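PDB 2GK4: conserved hypothetical protein from Streptococcus pneumoniae, which is of unknown function but probably acts in coenzyme A biosynthesis, joining phosphopantothenate to cysteine as its flavoprotein-family relatives do. Local coordinates for residues A16-S19 with V20-I23; K126-S129 with T130-V133; L171-I174 with A175-L179; T212-T215 with K216-A220. All coordinates share one frame; numbering follows the deposited sequence.

Contact 1 of 4, residues A16-S19 with V20-I23; sequences AIDS and VRSI
The carboxylate of D18 meets the guanidinium of R21 at its edge, the two groups lying nearly coplanar with 13° between their planes. OD2 of D18 takes the salt bridge from NE of R21 at 2.9 Å, reached on its syn side and close to the guanidinium plane, while NH2 adds a weak bond to the same oxygen. The arginine chain bends at chi3 (-58°), which turns NE back toward the aspartate. The other carboxylate oxygen serves the backbone: OD1 of D18 accepts from V20 N at 2.7 Å, closing an Asx turn, and also from R21 N at 2.7 Å, which comes from above the carboxylate plane. An aspartate suits this place because its short side chain, with CG held between its own N and carbonyl carbon (chi1 58°), can curl over the bend.

This bend links strands 14-16 and 21-25 of a beta hairpin, in which A16 and S22 form a non-hydrogen-bonded pair. R21 O accepts from I17 N at 2.8 Å and from D18 N at 3.3 Å, both on one face of its plane. I17 places CD1 4.4 Å from CB of I23, and these isoleucines also pack on P99 of strand 97-104. Strand 21-25 pairs with a strand of the second subunit, and NH1 of R21 is hydrogen-bonded to OG of S95 of the second subunit. With one oxygen given to the turn and the other to the arginine, the D18 carboxylate probably couples the shape of the bend to the direction in which R21 reaches the dimer interface.

Contact 2 of 4, residues K126-S129 with T130-V133; sequences KISS and TDEV
S128 and D131 are the ends of a type I beta turn, and the D131 side chain folds back to reinforce it. The turn bond runs from D131 N to S128 O at 3.0 Å, with the donor well above the carbonyl plane. In the reverse sense S128 N donates to D131 OD1 at 2.9 Å, so the two residues are tied by a pair of bonds. The second is nearly straight (169°), although it reaches the oxygen from well above the carboxylate plane. It is possible because CG of D131 sits beside its own backbone N and anti to the carbonyl carbon (chi1 -58°), which turns the carboxylate back toward S128 N; a short acid fits that span.

At the outer corner T130 holds OG1 between its N and carbonyl carbon (chi1 55°), bringing that oxygen 3.4 Å from CB of S128. S128, S129 and T130, small and hydroxylated, suit an exposed bend.

The loop leads into strand 133-140, one half of the two-stranded antiparallel sheet with 97-104. Here D131 O is hydrogen-bonded to Y97 OH of the second subunit, and D131 OD2 lies close to the like-charged carboxylate of E106 in the same chain. The methyl CG2 of I127 stands 3.8 Å from D131 OD1.

Contact 3 of 4, residues L171-I174 with A175-L179; sequences LVDI and ARKSL
V172 O receives R176 N at 2.8 Å, one of four successive i to i+4 bonds that carry helix 168-182 through this region. A175 N to L171 O, at 2.9 Å, is the bond before it, and K177 N and S178 N continue the series to D173 O and I174 O.

Two side-chain pairs run along the helix with the same spacing. V172 and R176 lie side by side, pointing the same way, and CG1 of V172 sits over one face of the guanidinium, 3.7 Å from NH2 and displaced toward the rim. The extended arginine chain carries its head past the valine, and NE is taken by E206 O beyond strand 202-205. The valine methyl lies against the flat face of the guanidinium, and both side chains also touch L210 of strand 210-213.

D173 and K177 cross obliquely. With CG of D173 anti to its backbone N (chi1 167°), the pair forms a long salt bridge, OD1 of D173 to NZ of K177 3.5 Å, with CE lying closer to the oxygen, at 3.0 Å, than the ammonium does.

Toward the sheet, small A175 lets the helix sit close to I187 and V205, while L171 reaches L163 and A189. This is the helix of the beta-alpha-beta unit made with strands 156-163 and 186-191. The chemistry divides accordingly: aliphatic residues seat the helix, the acid-base pair probably offers at most a modest electrostatic gain on the outer side, and R176 joins an apolar face to a bonded polar head.

Contact 4 of 4, residues T212-T215 with K216-A220; sequences TVQT and KEEIA
T215 is the N-cap of helix 216-228, reached from strand 210-213, at the edge of the mixed sheet, through Q214. Among the polar contacts, its OG1 accepts from E218 N at 3.1 Å, the capping bond. Threonine suits the cap because its hydroxyl can accept from an N-H group of the first turn; chi1 of 66° turns OG1 to E218 N. T215 O then takes I219 N at 2.9 Å, the opening i to i+4 bond.

A side-chain link runs the other way. E218 OE1 accepts from Q214 N at 2.7 Å, met 44° out of the carboxylate plane. The donor is the residue before the cap and not T215 itself, so the reciprocal pattern of a capping box is not met. The E218 chain is extended beyond CG, giving it the length to reach back past T215 to the strand end. A negative group here would probably also be favoured by the helix dipole. A water donates to E218 OE1 at 3.0 Å and, weakly, to T212 O. Q214 turns its amide elsewhere, bonding R201 and Q199.

The apolar contact is between V213 and I219, whose side chains cross at about a right angle. Both residues also pack on A202 of strand 202-205. CG2 of V213 lies 3.4 Å from CG1 of I219, tighter than usual.

In the fold
The four contacts follow one another along the chain without interleaving and form two groups. Contacts 1 and 2, centres about 17 Å apart and not touching, lie in or beside the two small antiparallel sheets, 14-16 with 21-25 and 97-104 with 133-140; both meet the second subunit. Contacts 3 and 4, centres about 19 Å apart, belong to the alpha-beta-alpha body: helix 168-182 and the passage from strand 210-213, an outermost strand of the mixed sheet, into helix 216-228. Contact 1 lies about 33 to 35 Å from these, centre to centre, across the middle of the chain. One group thus lies at the interface with the second subunit, the other in the C-terminal part of the Rossmann-like core.

Contact 1 of 4, residues A16-S19 with V20-I23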
ATOM      1  N   ALA A  16       2.194  -8.619   1.601  1.00 21.62           N
ATOM      2  CA  ALA A  16       2.484  -8.735   0.156  1.00 21.37           C
ATOM      3  C   ALA A  16       1.596  -9.757  -0.544  1.00 22.28           C
ATOM      4  O   ALA A  16       1.357 -10.867  -0.032  1.00 21.64           O
ATOM      5  CB  ALA A  16       3.960  -9.046  -0.086  1.00 22.22           C
ATOM      6  N   ILE A  17       1.071  -9.360  -1.693  1.00 22.90           N
ATOM      7  CA  ILE A  17       0.326 -10.267  -2.563  1.00 25.69           C
ATOM      8  C   ILE A  17       1.289 -10.839  -3.599  1.00 26.40           C
ATOM      9  O   ILE A  17       1.330 -12.054  -3.855  1.00 29.00           O
ATOM     10  CB  ILE A  17      -0.839  -9.541  -3.269  1.00 25.37           C
ATOM     11  CG1 ILE A  17      -1.937  -9.213  -2.252  1.00 25.05           C
ATOM     12  CG2 ILE A  17      -1.430 -10.414  -4.374  1.00 28.22           C
ATOM     13  CD1 ILE A  17      -2.964  -8.187  -2.756  1.00 28.24           C
ATOM     14  N   ASP A  18       2.057  -9.958  -4.199  1.00 26.86           N
ATOM     15  CA  ASP A  18       3.018 -10.371  -5.194  1.00 27.90           C
ATOM     16  C   ASP A  18       4.143  -9.381  -5.099  1.00 27.28           C
ATOM     17  O   ASP A  18       4.311  -8.724  -4.060  1.00 28.42           O
ATOM     18  CB  ASP A  18       2.374 -10.408  -6.592  1.00 27.79           C
ATOM     19  CG  ASP A  18       1.784  -9.058  -7.016  1.00 29.35           C
ATOM     20  OD1 ASP A  18       2.449  -7.990  -6.872  1.00 30.53           O
ATOM     21  OD2 ASP A  18       0.663  -9.081  -7.546  1.00 34.17           O
ATOM     22  N   SER A  19       4.912  -9.239  -6.177  0.60 27.84           N
ATOM     23  CA  SER A  19       6.120  -8.419  -6.114  0.60 26.89           C
ATOM     24  C   SER A  19       5.787  -6.948  -5.962  0.60 27.44           C
ATOM     25  O   SER A  19       6.513  -6.209  -5.284  0.60 27.66           O
ATOM     26  CB  SER A  19       7.032  -8.653  -7.337  0.60 28.04           C
ATOM     27  OG  SER A  19       6.399  -8.322  -8.570  0.60 25.06           O
ATOM     28  N   VAL A  20       4.675  -6.525  -6.568  1.00 26.35           N
ATOM     29  CA  VAL A  20       4.290  -5.108  -6.553  1.00 25.71           C
ATOM     30  C   VAL A  20       3.142  -4.775  -5.570  1.00 24.10           C
ATOM     31  O   VAL A  20       3.199  -3.751  -4.862  1.00 23.80           O
ATOM     32  CB  VAL A  20       4.004  -4.607  -8.009  1.00 25.69           C
ATOM     33  CG1 VAL A  20       3.468  -3.181  -8.011  1.00 26.28           C
ATOM     34  CG2 VAL A  20       5.311  -4.674  -8.840  1.00 28.89           C
ATOM     35  N   ARG A  21       2.160  -5.666  -5.462  1.00 22.65           N
ATOM     36  CA  ARG A  21       0.914  -5.334  -4.748  1.00 20.87           C
ATOM     37  C   ARG A  21       0.930  -5.885  -3.326  1.00 20.33           C
ATOM     38  O   ARG A  21       1.486  -6.952  -3.093  1.00 20.35           O
ATOM     39  CB  ARG A  21      -0.295  -5.893  -5.510  1.00 21.31           C
ATOM     40  CG  ARG A  21      -0.462  -5.302  -6.897  1.00 24.91           C
ATOM     41  CD  ARG A  21      -1.717  -5.861  -7.575  1.00 27.70           C
ATOM     42  NE  ARG A  21      -1.695  -7.320  -7.688  1.00 27.62           N
ATOM     43  CZ  ARG A  21      -2.732  -8.068  -8.070  1.00 27.65           C
ATOM     44  NH1 ARG A  21      -3.895  -7.509  -8.396  1.00 26.11           N
ATOM     45  NH2 ARG A  21      -2.596  -9.387  -8.144  1.00 28.58           N
ATOM     46  N   SER A  22       0.304  -5.148  -2.405  1.00 19.54           N
ATOM     47  CA  SER A  22       0.073  -5.606  -1.027  1.00 19.30           C
ATOM     48  C   SER A  22      -1.337  -5.285  -0.623  1.00 19.47           C
ATOM     49  O   SER A  22      -1.962  -4.407  -1.250  1.00 19.87           O
ATOM     50  CB  SER A  22       1.017  -4.836  -0.105  1.00 19.94           C
ATOM     51  OG  SER A  22       2.358  -5.276  -0.343  1.00 21.72           O
ATOM     52  N   ILE A  23      -1.858  -5.992   0.381  1.00 18.25           N
ATOM     53  CA  ILE A  23      -3.084  -5.517   1.021  1.00 18.80           C
ATOM     54  C   ILE A  23      -2.627  -4.884   2.326  1.00 19.90           C
ATOM     55  O   ILE A  23      -1.938  -5.514   3.155  1.00 19.57           O
ATOM     56  CB  ILE A  23      -4.112  -6.639   1.255  1.00 19.63           C
ATOM     57  CG1 ILE A  23      -5.331  -6.095   2.010  1.00 21.13           C
ATOM     58  CG2 ILE A  23      -3.479  -7.880   1.953  1.00 19.57           C
ATOM     59  CD1 ILE A  23      -6.527  -7.073   1.939  1.00 25.95           C
TER
HETATM   60  O   HOH W   1      -0.266 -11.205  -8.300  1.00 50.33           O

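Contact 2 of 4, residues K126-S129 with T130-V133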
ATOM      1  N   LYS A 126      -3.684 -20.938 -11.699  1.00 48.54           N
ATOM      2  CA  LYS A 126      -4.135 -20.687 -13.066  1.00 49.57           C
ATOM      3  C   LYS A 126      -4.680 -19.255 -13.154  1.00 50.07           C
ATOM      4  O   LYS A 126      -5.866 -19.011 -12.891  1.00 50.16           O
ATOM      5  CB  LYS A 126      -5.209 -21.706 -13.454  1.00 49.76           C
ATOM      6  CG  LYS A 126      -4.900 -23.130 -13.009  1.00 50.31           C
ATOM      7  CD  LYS A 126      -5.922 -24.109 -13.545  1.00 51.04           C
ATOM      8  CE  LYS A 126      -5.603 -25.516 -13.099  1.00 51.98           C
ATOM      9  NZ  LYS A 126      -6.429 -26.507 -13.837  1.00 52.53           N
ATOM     10  N   ILE A 127      -3.788 -18.326 -13.502  1.00 50.56           N
ATOM     11  CA  ILE A 127      -4.059 -16.884 -13.564  1.00 51.34           C
ATOM     12  C   ILE A 127      -3.530 -16.295 -14.865  1.00 51.29           C
ATOM     13  O   ILE A 127      -2.417 -16.620 -15.282  1.00 51.55           O
ATOM     14  CB  ILE A 127      -3.322 -16.082 -12.442  1.00 51.48           C
ATOM     15  CG1 ILE A 127      -2.220 -16.921 -11.788  1.00 52.21           C
ATOM     16  CG2 ILE A 127      -4.297 -15.506 -11.427  1.00 51.84           C
ATOM     17  CD1 ILE A 127      -1.035 -16.108 -11.288  1.00 53.17           C
ATOM     18  N   SER A 128      -4.322 -15.416 -15.480  0.50 51.36           N
ATOM     19  CA  SER A 128      -3.957 -14.751 -16.735  0.50 51.26           C
ATOM     20  C   SER A 128      -4.521 -13.330 -16.791  0.50 51.07           C
ATOM     21  O   SER A 128      -5.516 -13.025 -16.130  0.50 50.87           O
ATOM     22  CB  SER A 128      -4.482 -15.543 -17.940  0.50 51.45           C
ATOM     23  OG  SER A 128      -4.320 -16.941 -17.761  0.50 51.53           O
ATOM     24  N   SER A 129      -3.895 -12.471 -17.600  1.00 50.90           N
ATOM     25  CA  SER A 129      -4.409 -11.122 -17.847  1.00 50.50           C
ATOM     26  C   SER A 129      -5.781 -11.158 -18.544  1.00 49.93           C
ATOM     27  O   SER A 129      -6.508 -10.152 -18.564  1.00 50.09           O
ATOM     28  CB  SER A 129      -3.403 -10.307 -18.666  1.00 51.01           C
ATOM     29  OG  SER A 129      -3.103 -10.947 -19.900  1.00 51.96           O
ATOM     30  N   THR A 130      -6.135 -12.319 -19.094  1.00 48.67           N
ATOM     31  CA  THR A 130      -7.447 -12.505 -19.704  1.00 47.90           C
ATOM     32  C   THR A 130      -8.562 -12.712 -18.679  1.00 47.01           C
ATOM     33  O   THR A 130      -9.734 -12.490 -19.001  1.00 47.20           O
ATOM     34  CB  THR A 130      -7.464 -13.664 -20.746  1.00 48.12           C
ATOM     35  OG1 THR A 130      -6.999 -14.880 -20.145  1.00 48.18           O
ATOM     36  CG2 THR A 130      -6.581 -13.324 -21.942  1.00 48.20           C
ATOM     37  N   ASP A 131      -8.214 -13.139 -17.458  1.00 45.29           N
ATOM     38  CA  ASP A 131      -9.222 -13.326 -16.405  1.00 43.52           C
ATOM     39  C   ASP A 131      -9.975 -12.021 -16.217  1.00 41.84           C
ATOM     40  O   ASP A 131      -9.364 -10.975 -15.981  1.00 41.59           O
ATOM     41  CB  ASP A 131      -8.590 -13.711 -15.054  1.00 43.93           C
ATOM     42  CG  ASP A 131      -7.764 -14.988 -15.109  1.00 45.47           C
ATOM     43  OD1 ASP A 131      -6.891 -15.149 -14.226  1.00 47.91           O
ATOM     44  OD2 ASP A 131      -7.976 -15.835 -16.002  1.00 47.76           O
ATOM     45  N   GLU A 132     -11.292 -12.061 -16.329  1.00 39.58           N
ATOM     46  CA  GLU A 132     -12.073 -10.890 -15.978  1.00 38.85           C
ATOM     47  C   GLU A 132     -12.101 -10.675 -14.468  1.00 36.70           C
ATOM     48  O   GLU A 132     -12.311  -9.561 -13.994  1.00 36.65           O
ATOM     49  CB  GLU A 132     -13.497 -10.996 -16.511  1.00 39.54           C
ATOM     50  CG  GLU A 132     -13.804  -9.997 -17.632  1.00 44.20           C
ATOM     51  CD  GLU A 132     -13.716  -8.539 -17.159  1.00 49.27           C
ATOM     52  OE1 GLU A 132     -14.291  -8.205 -16.083  1.00 50.68           O
ATOM     53  OE2 GLU A 132     -13.059  -7.734 -17.864  1.00 50.45           O
ATOM     54  N   VAL A 133     -11.924 -11.755 -13.716  1.00 34.39           N
ATOM     55  CA  VAL A 133     -12.024 -11.685 -12.263  1.00 32.15           C
ATOM     56  C   VAL A 133     -10.894 -12.483 -11.653  1.00 30.48           C
ATOM     57  O   VAL A 133     -10.596 -13.593 -12.103  1.00 30.30           O
ATOM     58  CB  VAL A 133     -13.409 -12.215 -11.759  1.00 32.57           C
ATOM     59  CG1 VAL A 133     -13.474 -12.259 -10.217  1.00 33.43           C
ATOM     60  CG2 VAL A 133     -14.543 -11.354 -12.274  1.00 33.19           C
TER

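Contact 3 of 4, residues L171-I174 with A175-L179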
ATOM      1  N   LEU A 171     -19.347   0.529  21.941  1.00 22.45           N
ATOM      2  CA  LEU A 171     -17.917   0.769  21.869  1.00 23.50           C
ATOM      3  C   LEU A 171     -17.280   0.314  23.187  1.00 22.77           C
ATOM      4  O   LEU A 171     -16.266  -0.379  23.185  1.00 22.29           O
ATOM      5  CB  LEU A 171     -17.679   2.260  21.609  1.00 24.08           C
ATOM      6  CG  LEU A 171     -16.362   2.835  21.129  1.00 26.36           C
ATOM      7  CD1 LEU A 171     -15.779   2.008  19.962  1.00 25.76           C
ATOM      8  CD2 LEU A 171     -16.537   4.329  20.718  1.00 25.15           C
ATOM      9  N   VAL A 172     -17.879   0.715  24.306  1.00 21.56           N
ATOM     10  CA  VAL A 172     -17.417   0.288  25.632  1.00 22.03           C
ATOM     11  C   VAL A 172     -17.483  -1.235  25.829  1.00 21.58           C
ATOM     12  O   VAL A 172     -16.518  -1.845  26.304  1.00 22.53           O
ATOM     13  CB  VAL A 172     -18.210   1.007  26.759  1.00 21.72           C
ATOM     14  CG1 VAL A 172     -17.896   0.383  28.140  1.00 23.41           C
ATOM     15  CG2 VAL A 172     -17.826   2.498  26.734  1.00 21.91           C
ATOM     16  N   ASP A 173     -18.607  -1.837  25.440  1.00 21.09           N
ATOM     17  CA  ASP A 173     -18.816  -3.293  25.489  1.00 23.27           C
ATOM     18  C   ASP A 173     -17.682  -4.017  24.762  1.00 22.77           C
ATOM     19  O   ASP A 173     -17.008  -4.886  25.345  1.00 22.79           O
ATOM     20  CB  ASP A 173     -20.209  -3.611  24.896  1.00 23.42           C
ATOM     21  CG  ASP A 173     -20.465  -5.116  24.593  1.00 30.37           C
ATOM     22  OD1 ASP A 173     -19.588  -5.983  24.727  1.00 35.86           O
ATOM     23  OD2 ASP A 173     -21.601  -5.427  24.155  1.00 35.86           O
ATOM     24  N   ILE A 174     -17.456  -3.639  23.511  1.00 21.93           N
ATOM     25  CA  ILE A 174     -16.376  -4.235  22.702  1.00 23.01           C
ATOM     26  C   ILE A 174     -14.966  -3.982  23.282  1.00 22.55           C
ATOM     27  O   ILE A 174     -14.118  -4.900  23.319  1.00 21.93           O
ATOM     28  CB  ILE A 174     -16.458  -3.750  21.242  1.00 22.91           C
ATOM     29  CG1 ILE A 174     -17.828  -4.110  20.630  1.00 25.20           C
ATOM     30  CG2 ILE A 174     -15.256  -4.289  20.378  1.00 23.55           C
ATOM     31  CD1 ILE A 174     -18.149  -5.626  20.559  1.00 25.82           C
ATOM     32  N   ALA A 175     -14.706  -2.749  23.712  1.00 22.56           N
ATOM     33  CA  ALA A 175     -13.430  -2.425  24.360  1.00 23.10           C
ATOM     34  C   ALA A 175     -13.186  -3.266  25.609  1.00 24.32           C
ATOM     35  O   ALA A 175     -12.068  -3.757  25.817  1.00 24.99           O
ATOM     36  CB  ALA A 175     -13.341  -0.927  24.685  1.00 23.29           C
ATOM     37  N   ARG A 176     -14.216  -3.460  26.439  1.00 23.50           N
ATOM     38  CA  ARG A 176     -14.048  -4.275  27.642  1.00 24.97           C
ATOM     39  C   ARG A 176     -13.765  -5.745  27.370  1.00 25.62           C
ATOM     40  O   ARG A 176     -12.985  -6.365  28.084  1.00 25.88           O
ATOM     41  CB  ARG A 176     -15.234  -4.117  28.581  1.00 25.54           C
ATOM     42  CG  ARG A 176     -15.088  -2.825  29.348  1.00 26.20           C
ATOM     43  CD  ARG A 176     -16.096  -2.635  30.408  1.00 27.91           C
ATOM     44  NE  ARG A 176     -15.720  -1.439  31.145  1.00 24.99           N
ATOM     45  CZ  ARG A 176     -16.563  -0.591  31.709  1.00 25.59           C
ATOM     46  NH1 ARG A 176     -16.063   0.463  32.354  1.00 24.15           N
ATOM     47  NH2 ARG A 176     -17.881  -0.795  31.666  1.00 23.37           N
ATOM     48  N   LYS A 177     -14.385  -6.279  26.329  1.00 25.70           N
ATOM     49  CA  LYS A 177     -14.113  -7.638  25.893  1.00 27.96           C
ATOM     50  C   LYS A 177     -12.633  -7.768  25.510  1.00 28.23           C
ATOM     51  O   LYS A 177     -11.977  -8.746  25.868  1.00 28.35           O
ATOM     52  CB  LYS A 177     -15.031  -8.002  24.729  1.00 28.07           C
ATOM     53  CG  LYS A 177     -16.508  -8.271  25.149  1.00 27.58           C
ATOM     54  CD  LYS A 177     -17.316  -8.699  23.928  1.00 30.39           C
ATOM     55  CE  LYS A 177     -18.822  -8.798  24.230  1.00 32.63           C
ATOM     56  NZ  LYS A 177     -19.108  -9.361  25.567  1.00 35.54           N
ATOM     57  N   SER A 178     -12.122  -6.754  24.811  1.00 28.60           N
ATOM     58  CA  SER A 178     -10.716  -6.664  24.412  1.00 30.49           C
ATOM     59  C   SER A 178      -9.773  -6.516  25.611  1.00 31.40           C
ATOM     60  O   SER A 178      -8.706  -7.143  25.664  1.00 32.08           O
ATOM     61  CB  SER A 178     -10.535  -5.498  23.438  1.00 29.82           C
ATOM     62  OG  SER A 178      -9.163  -5.314  23.133  1.00 34.20           O
ATOM     63  N   LEU A 179     -10.158  -5.691  26.581  1.00 31.99           N
ATOM     64  CA  LEU A 179      -9.417  -5.610  27.844  1.00 33.90           C
ATOM     65  C   LEU A 179      -9.155  -6.966  28.479  1.00 34.72           C
ATOM     66  O   LEU A 179      -8.022  -7.268  28.875  1.00 34.36           O
ATOM     67  CB  LEU A 179     -10.187  -4.743  28.840  1.00 34.39           C
ATOM     68  CG  LEU A 179      -9.739  -3.319  29.089  1.00 35.52           C
ATOM     69  CD1 LEU A 179      -9.061  -3.195  30.410  1.00 37.31           C
ATOM     70  CD2 LEU A 179      -8.802  -2.919  28.043  1.00 40.88           C
TER

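Contact 4 of 4, residues T212-T215 with K216-A220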
ATOM      1  N   THR A 212     -13.578  10.210  29.138  1.00 19.92           N
ATOM      2  CA  THR A 212     -13.727  10.625  27.742  1.00 20.98           C
ATOM      3  C   THR A 212     -12.900  11.834  27.424  1.00 21.34           C
ATOM      4  O   THR A 212     -12.629  12.666  28.297  1.00 20.66           O
ATOM      5  CB  THR A 212     -15.194  10.929  27.363  1.00 22.24           C
ATOM      6  OG1 THR A 212     -15.680  11.998  28.197  1.00 24.56           O
ATOM      7  CG2 THR A 212     -16.079   9.713  27.595  1.00 21.82           C
ATOM      8  N   VAL A 213     -12.504  11.936  26.158  1.00 21.49           N
ATOM      9  CA  VAL A 213     -11.742  13.073  25.665  1.00 22.89           C
ATOM     10  C   VAL A 213     -12.245  13.474  24.268  1.00 22.80           C
ATOM     11  O   VAL A 213     -12.924  12.703  23.588  1.00 22.26           O
ATOM     12  CB  VAL A 213     -10.201  12.793  25.600  1.00 23.52           C
ATOM     13  CG1 VAL A 213      -9.593  12.637  26.997  1.00 25.02           C
ATOM     14  CG2 VAL A 213      -9.926  11.585  24.710  1.00 23.26           C
ATOM     15  N   GLN A 214     -11.876  14.675  23.837  1.00 23.36           N
ATOM     16  CA  GLN A 214     -12.462  15.265  22.647  1.00 24.53           C
ATOM     17  C   GLN A 214     -11.539  15.477  21.467  1.00 23.55           C
ATOM     18  O   GLN A 214     -12.031  15.720  20.355  1.00 22.86           O
ATOM     19  CB  GLN A 214     -13.097  16.617  23.003  1.00 25.74           C
ATOM     20  CG  GLN A 214     -14.420  16.473  23.643  1.00 31.72           C
ATOM     21  CD  GLN A 214     -15.389  15.684  22.781  1.00 36.78           C
ATOM     22  OE1 GLN A 214     -15.998  14.745  23.259  1.00 38.49           O
ATOM     23  NE2 GLN A 214     -15.496  16.034  21.493  1.00 38.21           N
ATOM     24  N   THR A 215     -10.228  15.458  21.729  1.00 23.39           N
ATOM     25  CA  THR A 215      -9.198  15.739  20.715  1.00 24.13           C
ATOM     26  C   THR A 215      -8.003  14.817  20.857  1.00 23.82           C
ATOM     27  O   THR A 215      -7.775  14.198  21.915  1.00 22.77           O
ATOM     28  CB  THR A 215      -8.662  17.217  20.773  1.00 24.57           C
ATOM     29  OG1 THR A 215      -7.957  17.431  22.008  1.00 24.06           O
ATOM     30  CG2 THR A 215      -9.789  18.225  20.673  1.00 25.18           C
ATOM     31  N   LYS A 216      -7.219  14.738  19.784  1.00 23.80           N
ATOM     32  CA  LYS A 216      -5.979  13.985  19.773  1.00 24.74           C
ATOM     33  C   LYS A 216      -5.026  14.484  20.826  1.00 24.50           C
ATOM     34  O   LYS A 216      -4.362  13.697  21.468  1.00 25.00           O
ATOM     35  CB  LYS A 216      -5.303  14.103  18.394  1.00 24.09           C
ATOM     36  CG  LYS A 216      -5.955  13.217  17.330  1.00 26.18           C
ATOM     37  CD  LYS A 216      -5.332  13.437  15.911  1.00 25.91           C
ATOM     38  CE  LYS A 216      -5.813  12.365  14.941  1.00 28.39           C
ATOM     39  NZ  LYS A 216      -7.332  12.396  14.778  1.00 25.25           N
ATOM     40  N   GLU A 217      -4.951  15.802  20.990  1.00 26.25           N
ATOM     41  CA  GLU A 217      -4.066  16.379  21.999  1.00 27.22           C
ATOM     42  C   GLU A 217      -4.517  15.929  23.391  1.00 26.88           C
ATOM     43  O   GLU A 217      -3.685  15.570  24.233  1.00 25.50           O
ATOM     44  CB  GLU A 217      -4.040  17.907  21.873  1.00 28.68           C
ATOM     45  CG  GLU A 217      -3.405  18.407  20.554  1.00 32.77           C
ATOM     46  CD  GLU A 217      -4.257  18.144  19.293  1.00 37.44           C
ATOM     47  OE1 GLU A 217      -5.513  18.173  19.354  1.00 35.35           O
ATOM     48  OE2 GLU A 217      -3.650  17.920  18.224  1.00 41.87           O
ATOM     49  N   GLU A 218      -5.832  15.906  23.614  1.00 25.97           N
ATOM     50  CA  GLU A 218      -6.373  15.462  24.904  1.00 26.09           C
ATOM     51  C   GLU A 218      -6.082  13.988  25.132  1.00 23.84           C
ATOM     52  O   GLU A 218      -5.818  13.585  26.277  1.00 23.85           O
ATOM     53  CB  GLU A 218      -7.882  15.690  24.989  1.00 25.94           C
ATOM     54  CG  GLU A 218      -8.287  17.028  25.606  1.00 29.41           C
ATOM     55  CD  GLU A 218      -9.790  17.325  25.483  1.00 29.88           C
ATOM     56  OE1 GLU A 218     -10.626  16.389  25.577  1.00 30.32           O
ATOM     57  OE2 GLU A 218     -10.134  18.518  25.301  1.00 35.37           O
ATOM     58  N   ILE A 219      -6.143  13.188  24.056  1.00 22.80           N
ATOM     59  CA  ILE A 219      -5.773  11.759  24.146  1.00 22.29           C
ATOM     60  C   ILE A 219      -4.341  11.637  24.654  1.00 22.82           C
ATOM     61  O   ILE A 219      -4.070  10.931  25.649  1.00 21.17           O
ATOM     62  CB  ILE A 219      -5.962  10.992  22.791  1.00 21.99           C
ATOM     63  CG1 ILE A 219      -7.444  10.962  22.400  1.00 21.66           C
ATOM     64  CG2 ILE A 219      -5.394   9.548  22.873  1.00 22.05           C
ATOM     65  CD1 ILE A 219      -7.718  10.527  20.908  1.00 22.14           C
ATOM     66  N   ALA A 220      -3.428  12.335  23.967  1.00 22.61           N
ATOM     67  CA  ALA A 220      -2.012  12.319  24.367  1.00 23.58           C
ATOM     68  C   ALA A 220      -1.752  12.787  25.797  1.00 23.82           C
ATOM     69  O   ALA A 220      -0.984  12.133  26.529  1.00 22.57           O
ATOM     70  CB  ALA A 220      -1.118  13.073  23.337  1.00 23.03           C
TER
HETATM   71  O   HOH W   2     -12.655  16.008  27.779  1.00 46.45           O